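Local coordinates for scaffolding protein (Clostridium cellulolyticum, PDB 1G43) that probably binds crystalline cellulose through its family IIIa carbohydrate-binding module, attaching the cellulosome scaffold to its substrate, at residues 72-84 with 93-105. Sequence-based numbering, arbitrary orientation.
With ZN (zinc ion), chain C.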
ATOM      1  N   ASP A  72      14.146 -10.935   2.061  1.00 32.70           N
ATOM      2  CA  ASP A  72      12.797 -11.002   2.632  1.00 32.13           C
ATOM      3  C   ASP A  72      12.655  -9.829   3.609  1.00 31.00           C
ATOM      4  O   ASP A  72      13.220  -9.824   4.705  1.00 29.79           O
ATOM      5  CB  ASP A  72      12.594 -12.328   3.366  1.00 33.28           C
ATOM      6  CG  ASP A  72      11.186 -12.474   3.947  1.00 34.28           C
ATOM      7  OD1 ASP A  72      10.701 -11.516   4.596  1.00 34.43           O
ATOM      8  OD2 ASP A  72      10.567 -13.552   3.760  1.00 36.30           O
ATOM      9  N   ALA A  73      11.892  -8.831   3.206  1.00 29.33           N
ATOM     10  CA  ALA A  73      11.721  -7.684   4.051  1.00 29.91           C
ATOM     11  C   ALA A  73      10.411  -7.725   4.834  1.00 29.22           C
ATOM     12  O   ALA A  73      10.029  -6.743   5.446  1.00 27.77           O
ATOM     13  CB  ALA A  73      11.786  -6.448   3.190  1.00 30.71           C
ATOM     14  N   THR A  74       9.730  -8.867   4.811  1.00 30.10           N
ATOM     15  CA  THR A  74       8.436  -9.014   5.503  1.00 29.53           C
ATOM     16  C   THR A  74       8.335  -8.373   6.898  1.00 29.26           C
ATOM     17  O   THR A  74       7.401  -7.615   7.177  1.00 28.25           O
ATOM     18  CB  THR A  74       8.050 -10.481   5.627  1.00 28.68           C
ATOM     19  OG1 THR A  74       7.870 -11.022   4.318  1.00 28.39           O
ATOM     20  CG2 THR A  74       6.748 -10.628   6.411  1.00 29.66           C
ATOM     21  N   SER A  75       9.300  -8.658   7.758  1.00 29.21           N
ATOM     22  CA  SER A  75       9.280  -8.110   9.099  1.00 29.94           C
ATOM     23  C   SER A  75       9.609  -6.615   9.163  1.00 29.94           C
ATOM     24  O   SER A  75       9.435  -6.005  10.207  1.00 31.69           O
ATOM     25  CB  SER A  75      10.259  -8.900  10.015  1.00 31.08           C
ATOM     26  OG  SER A  75      11.619  -8.714   9.633  1.00 29.48           O
ATOM     27  N   LYS A  76      10.066  -6.022   8.062  1.00 29.09           N
ATOM     28  CA  LYS A  76      10.421  -4.608   8.035  1.00 28.38           C
ATOM     29  C   LYS A  76       9.330  -3.640   7.609  1.00 28.33           C
ATOM     30  O   LYS A  76       9.564  -2.438   7.526  1.00 28.53           O
ATOM     31  CB  LYS A  76      11.606  -4.375   7.102  1.00 31.50           C
ATOM     32  CG  LYS A  76      12.925  -4.433   7.798  1.00 33.90           C
ATOM     33  CD  LYS A  76      13.511  -5.806   7.809  1.00 34.54           C
ATOM     34  CE  LYS A  76      14.735  -5.833   8.702  1.00 35.13           C
ATOM     35  NZ  LYS A  76      15.623  -6.934   8.283  1.00 35.63           N
ATOM     36  N   VAL A  77       8.143  -4.148   7.342  1.00 27.50           N
ATOM     37  CA  VAL A  77       7.051  -3.296   6.915  1.00 25.73           C
ATOM     38  C   VAL A  77       6.147  -2.866   8.063  1.00 25.50           C
ATOM     39  O   VAL A  77       5.847  -3.645   8.942  1.00 27.83           O
ATOM     40  CB  VAL A  77       6.250  -4.033   5.825  1.00 24.96           C
ATOM     41  CG1 VAL A  77       5.073  -3.191   5.348  1.00 23.24           C
ATOM     42  CG2 VAL A  77       7.186  -4.382   4.695  1.00 20.98           C
ATOM     43  N   THR A  78       5.723  -1.617   8.071  1.00 24.71           N
ATOM     44  CA  THR A  78       4.830  -1.155   9.118  1.00 24.09           C
ATOM     45  C   THR A  78       3.622  -0.487   8.459  1.00 24.04           C
ATOM     46  O   THR A  78       3.713   0.002   7.313  1.00 22.78           O
ATOM     47  CB  THR A  78       5.512  -0.118  10.063  1.00 25.26           C
ATOM     48  OG1 THR A  78       5.789   1.089   9.344  1.00 25.27           O
ATOM     49  CG2 THR A  78       6.793  -0.676  10.621  1.00 26.66           C
ATOM     50  N   GLY A  79       2.511  -0.468   9.194  1.00 21.70           N
ATOM     51  CA  GLY A  79       1.290   0.127   8.699  1.00 22.68           C
ATOM     52  C   GLY A  79       0.771   1.142   9.688  1.00 23.85           C
ATOM     53  O   GLY A  79       0.920   0.955  10.888  1.00 26.63           O
ATOM     54  N   SER A  80       0.182   2.221   9.198  1.00 22.62           N
ATOM     55  CA  SER A  80      -0.373   3.270  10.049  1.00 23.32           C
ATOM     56  C   SER A  80      -1.718   3.709   9.521  1.00 21.53           C
ATOM     57  O   SER A  80      -1.938   3.710   8.317  1.00 21.42           O
ATOM     58  CB  SER A  80       0.538   4.495  10.078  1.00 24.94           C
ATOM     59  OG  SER A  80       1.694   4.193  10.814  1.00 31.75           O
ATOM     60  N   PHE A  81      -2.597   4.113  10.425  1.00 20.89           N
ATOM     61  CA  PHE A  81      -3.919   4.561  10.035  1.00 20.55           C
ATOM     62  C   PHE A  81      -4.151   6.009  10.466  1.00 21.29           C
ATOM     63  O   PHE A  81      -4.179   6.335  11.659  1.00 21.30           O
ATOM     64  CB  PHE A  81      -4.938   3.611  10.627  1.00 18.93           C
ATOM     65  CG  PHE A  81      -4.776   2.204  10.145  1.00 20.73           C
ATOM     66  CD1 PHE A  81      -5.147   1.852   8.841  1.00 18.22           C
ATOM     67  CD2 PHE A  81      -4.262   1.220  10.989  1.00 20.36           C
ATOM     68  CE1 PHE A  81      -5.018   0.545   8.386  1.00 18.09           C
ATOM     69  CE2 PHE A  81      -4.128  -0.099  10.541  1.00 20.72           C
ATOM     70  CZ  PHE A  81      -4.510  -0.434   9.235  1.00 20.39           C
ATOM     71  N   LYS A  82      -4.323   6.887   9.488  1.00 22.02           N
ATOM     72  CA  LYS A  82      -4.487   8.304   9.801  1.00 22.97           C
ATOM     73  C   LYS A  82      -5.737   8.895   9.170  1.00 22.69           C
ATOM     74  O   LYS A  82      -6.217   8.395   8.174  1.00 21.61           O
ATOM     75  CB  LYS A  82      -3.246   9.043   9.322  1.00 24.56           C
ATOM     76  CG  LYS A  82      -1.954   8.297   9.633  1.00 28.44           C
ATOM     77  CD  LYS A  82      -0.685   9.088   9.253  1.00 32.61           C
ATOM     78  CE  LYS A  82       0.549   8.214   9.523  1.00 34.95           C
ATOM     79  NZ  LYS A  82       1.810   8.972   9.539  1.00 37.49           N
ATOM     80  N   ALA A  83      -6.256   9.968   9.749  1.00 21.99           N
ATOM     81  CA  ALA A  83      -7.446  10.587   9.207  1.00 23.13           C
ATOM     82  C   ALA A  83      -7.156  11.455   7.989  1.00 23.82           C
ATOM     83  O   ALA A  83      -6.031  11.914   7.768  1.00 22.19           O
ATOM     84  CB  ALA A  83      -8.116  11.421  10.257  1.00 22.49           C
ATOM     85  N   VAL A  84      -8.194  11.650   7.184  1.00 24.79           N
ATOM     86  CA  VAL A  84      -8.111  12.492   6.004  1.00 26.17           C
ATOM     87  C   VAL A  84      -8.938  13.703   6.408  1.00 27.91           C
ATOM     88  O   VAL A  84     -10.157  13.626   6.527  1.00 28.46           O
ATOM     89  CB  VAL A  84      -8.745  11.841   4.772  1.00 26.75           C
ATOM     90  CG1 VAL A  84      -8.507  12.719   3.550  1.00 28.00           C
ATOM     91  CG2 VAL A  84      -8.176  10.450   4.546  1.00 25.54           C
ATOM     92  N   HIS A  93     -10.215   8.100   5.982  1.00 20.42           N
ATOM     93  CA  HIS A  93      -8.961   7.646   6.589  1.00 20.11           C
ATOM     94  C   HIS A  93      -8.093   6.985   5.531  1.00 20.06           C
ATOM     95  O   HIS A  93      -8.543   6.723   4.417  1.00 22.36           O
ATOM     96  CB  HIS A  93      -9.195   6.635   7.725  1.00 18.28           C
ATOM     97  CG  HIS A  93      -9.828   7.226   8.937  1.00 18.93           C
ATOM     98  ND1 HIS A  93     -11.189   7.414   9.052  1.00 19.51           N
ATOM     99  CD2 HIS A  93      -9.281   7.715  10.074  1.00 19.94           C
ATOM    100  CE1 HIS A  93     -11.453   7.992  10.206  1.00 18.99           C
ATOM    101  NE2 HIS A  93     -10.313   8.184  10.847  1.00 19.20           N
ATOM    102  N   TYR A  94      -6.850   6.693   5.872  1.00 19.07           N
ATOM    103  CA  TYR A  94      -6.011   6.042   4.910  1.00 18.83           C
ATOM    104  C   TYR A  94      -4.948   5.200   5.559  1.00 19.02           C
ATOM    105  O   TYR A  94      -4.432   5.538   6.613  1.00 19.71           O
ATOM    106  CB  TYR A  94      -5.386   7.069   3.956  1.00 19.46           C
ATOM    107  CG  TYR A  94      -4.307   7.990   4.526  1.00 23.92           C
ATOM    108  CD1 TYR A  94      -2.952   7.634   4.481  1.00 24.63           C
ATOM    109  CD2 TYR A  94      -4.633   9.254   5.036  1.00 23.74           C
ATOM    110  CE1 TYR A  94      -1.954   8.507   4.913  1.00 25.48           C
ATOM    111  CE2 TYR A  94      -3.641  10.134   5.470  1.00 26.10           C
ATOM    112  CZ  TYR A  94      -2.313   9.754   5.405  1.00 26.29           C
ATOM    113  OH  TYR A  94      -1.349  10.613   5.845  1.00 28.04           O
ATOM    114  N   LEU A  95      -4.649   4.071   4.941  1.00 17.65           N
ATOM    115  CA  LEU A  95      -3.599   3.208   5.430  1.00 18.82           C
ATOM    116  C   LEU A  95      -2.310   3.767   4.858  1.00 18.80           C
ATOM    117  O   LEU A  95      -2.289   4.187   3.720  1.00 20.17           O
ATOM    118  CB  LEU A  95      -3.783   1.775   4.911  1.00 17.18           C
ATOM    119  CG  LEU A  95      -2.543   0.864   4.885  1.00 16.85           C
ATOM    120  CD1 LEU A  95      -1.889   0.723   6.264  1.00 13.44           C
ATOM    121  CD2 LEU A  95      -2.962  -0.478   4.338  1.00 15.67           C
ATOM    122  N   GLU A  96      -1.252   3.806   5.650  1.00 19.39           N
ATOM    123  CA  GLU A  96       0.025   4.238   5.125  1.00 20.19           C
ATOM    124  C   GLU A  96       1.006   3.127   5.390  1.00 19.81           C
ATOM    125  O   GLU A  96       1.255   2.784   6.533  1.00 18.76           O
ATOM    126  CB  GLU A  96       0.542   5.514   5.769  1.00 20.54           C
ATOM    127  CG  GLU A  96       1.864   5.941   5.143  1.00 24.31           C
ATOM    128  CD  GLU A  96       2.351   7.277   5.649  1.00 26.74           C
ATOM    129  OE1 GLU A  96       2.765   7.351   6.823  1.00 29.21           O
ATOM    130  OE2 GLU A  96       2.303   8.250   4.876  1.00 28.14           O
ATOM    131  N   VAL A  97       1.540   2.546   4.323  1.00 20.71           N
ATOM    132  CA  VAL A  97       2.513   1.475   4.452  1.00 21.10           C
ATOM    133  C   VAL A  97       3.919   2.057   4.344  1.00 23.65           C
ATOM    134  O   VAL A  97       4.209   2.847   3.439  1.00 25.66           O
ATOM    135  CB  VAL A  97       2.296   0.404   3.367  1.00 21.04           C
ATOM    136  CG1 VAL A  97       3.289  -0.713   3.533  1.00 21.63           C
ATOM    137  CG2 VAL A  97       0.901  -0.159   3.466  1.00 19.31           C
ATOM    138  N   ALA A  98       4.795   1.696   5.267  1.00 24.56           N
ATOM    139  CA  ALA A  98       6.160   2.207   5.235  1.00 25.54           C
ATOM    140  C   ALA A  98       7.110   1.080   5.555  1.00 26.88           C
ATOM    141  O   ALA A  98       6.674   0.009   5.929  1.00 27.25           O
ATOM    142  CB  ALA A  98       6.326   3.306   6.240  1.00 24.22           C
ATOM    143  N   LEU A  99       8.409   1.320   5.407  1.00 28.18           N
ATOM    144  CA  LEU A  99       9.419   0.307   5.701  1.00 28.40           C
ATOM    145  C   LEU A  99      10.486   0.886   6.631  1.00 30.29           C
ATOM    146  O   LEU A  99      10.832   2.062   6.537  1.00 30.19           O
ATOM    147  CB  LEU A  99      10.063  -0.217   4.416  1.00 28.37           C
ATOM    148  CG  LEU A  99       9.120  -0.892   3.411  1.00 28.18           C
ATOM    149  CD1 LEU A  99       8.643   0.129   2.417  1.00 28.29           C
ATOM    150  CD2 LEU A  99       9.825  -1.994   2.677  1.00 27.47           C
ATOM    151  N   ASN A 100      10.995   0.066   7.549  1.00 32.40           N
ATOM    152  CA  ASN A 100      12.001   0.536   8.503  1.00 35.14           C
ATOM    153  C   ASN A 100      13.293   1.050   7.836  1.00 35.64           C
ATOM    154  O   ASN A 100      13.593   0.778   6.674  1.00 35.23           O
ATOM    155  CB  ASN A 100      12.354  -0.570   9.506  1.00 35.72           C
ATOM    156  CG  ASN A 100      11.139  -1.070  10.292  1.00 38.14           C
ATOM    157  OD1 ASN A 100      10.265  -0.280  10.685  1.00 37.88           O
ATOM    158  ND2 ASN A 100      11.091  -2.399  10.543  1.00 37.13           N
ATOM    159  N   SER A 101      14.062   1.790   8.615  1.00 37.41           N
ATOM    160  CA  SER A 101      15.295   2.404   8.145  1.00 39.15           C
ATOM    161  C   SER A 101      16.282   1.469   7.448  1.00 38.89           C
ATOM    162  O   SER A 101      17.040   1.892   6.568  1.00 39.02           O
ATOM    163  CB  SER A 101      15.979   3.086   9.329  1.00 40.34           C
ATOM    164  OG  SER A 101      16.312   2.126  10.333  1.00 43.91           O
ATOM    165  N   ASP A 102      16.271   0.194   7.819  1.00 39.37           N
ATOM    166  CA  ASP A 102      17.207  -0.739   7.222  1.00 38.64           C
ATOM    167  C   ASP A 102      16.598  -1.739   6.258  1.00 38.51           C
ATOM    168  O   ASP A 102      17.194  -2.789   5.976  1.00 39.44           O
ATOM    169  CB  ASP A 102      17.991  -1.459   8.338  1.00 40.84           C
ATOM    170  CG  ASP A 102      17.094  -2.291   9.256  1.00 41.77           C
ATOM    171  OD1 ASP A 102      15.894  -1.931   9.489  1.00 42.73           O
ATOM    172  OD2 ASP A 102      17.605  -3.310   9.760  1.00 42.32           O
ATOM    173  N   ALA A 103      15.409  -1.435   5.742  1.00 37.16           N
ATOM    174  CA  ALA A 103      14.769  -2.346   4.805  1.00 34.60           C
ATOM    175  C   ALA A 103      15.755  -2.695   3.687  1.00 34.63           C
ATOM    176  O   ALA A 103      15.835  -3.856   3.246  1.00 33.50           O
ATOM    177  CB  ALA A 103      13.526  -1.693   4.222  1.00 36.39           C
ATOM    178  N   GLY A 104      16.513  -1.692   3.237  1.00 34.55           N
ATOM    179  CA  GLY A 104      17.471  -1.906   2.154  1.00 34.15           C
ATOM    180  C   GLY A 104      17.311  -0.906   1.020  1.00 33.59           C
ATOM    181  O   GLY A 104      16.656   0.128   1.169  1.00 33.02           O
ATOM    182  N   SER A 105      17.924  -1.182  -0.123  1.00 33.47           N
ATOM    183  CA  SER A 105      17.802  -0.255  -1.250  1.00 32.38           C
ATOM    184  C   SER A 105      17.273  -1.039  -2.436  1.00 31.98           C
ATOM    185  O   SER A 105      17.702  -2.159  -2.698  1.00 30.62           O
ATOM    186  CB  SER A 105      19.163   0.375  -1.590  1.00 33.24           C
ATOM    187  OG  SER A 105      19.042   1.768  -1.912  1.00 33.01           O
TER
HETATM  188 ZN    ZN C 201     -10.004   8.731  12.726  1.00 24.50          ZN
HETATM  189  O   HOH W   1       3.181   3.360   8.536  1.00 27.43           O
HETATM  190  O   HOH W   2     -11.065   8.895  13.741  1.00 31.06           O
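Lys-82 lies across the ring of Tyr-94 and runs on to the carboxylate of Glu-96. Its CB sits over one face of the phenol ring, 4.0 Å from Tyr-94 CE2. CG stands anti to the carbonyl carbon of Lys-82 (chi1 -42°), and the extended chain beyond it carries CD past the hydroxyl, 3.8 Å from Tyr-94 OH. CE then comes within 3.6 Å of Glu-96 OE1, and NZ closes a weak salt bridge to the same oxygen at 3.3 Å. OE2 of this glutamate makes a long, weak ion pair with Arg-44. At the ring edge, in its plane, Val-84 CG2 meets Tyr-94 CD2, while the ring of Tyr-46 packs against the tyrosine from the adjacent strand.

Lys-82, Tyr-94 and Glu-96 line one face of an antiparallel beta hairpin, in which strand 77-88 forms the border of a five-stranded sheet of the CBM3 beta-sandwich and strand 91-99 pairs next with strand 41-47. Hydrogen-bonded pairs Thr-78/Ala-98, Ser-80/Glu-96 and Lys-82/Tyr-94 alternate with non-hydrogen-bonded ones. A water joins Ser-80 OG to the carbonyl oxygen of Glu-96, adding a side-chain link to the backbone pairing.

The other face turns into the sandwich. Val-77 CG1 touches Val-97 CG1 at 3.6 Å, and Leu-95 CD1 lies 3.8 Å from Phe-81 CE1, fitting beside Gly-79; Phe-118 of the opposing sheet meets both Phe-81 and Leu-95. Where the strands approach the hairpin turn, the His-93 ring lies beside Ala-83, and its NE2 binds a zinc ion at 2.0 Å.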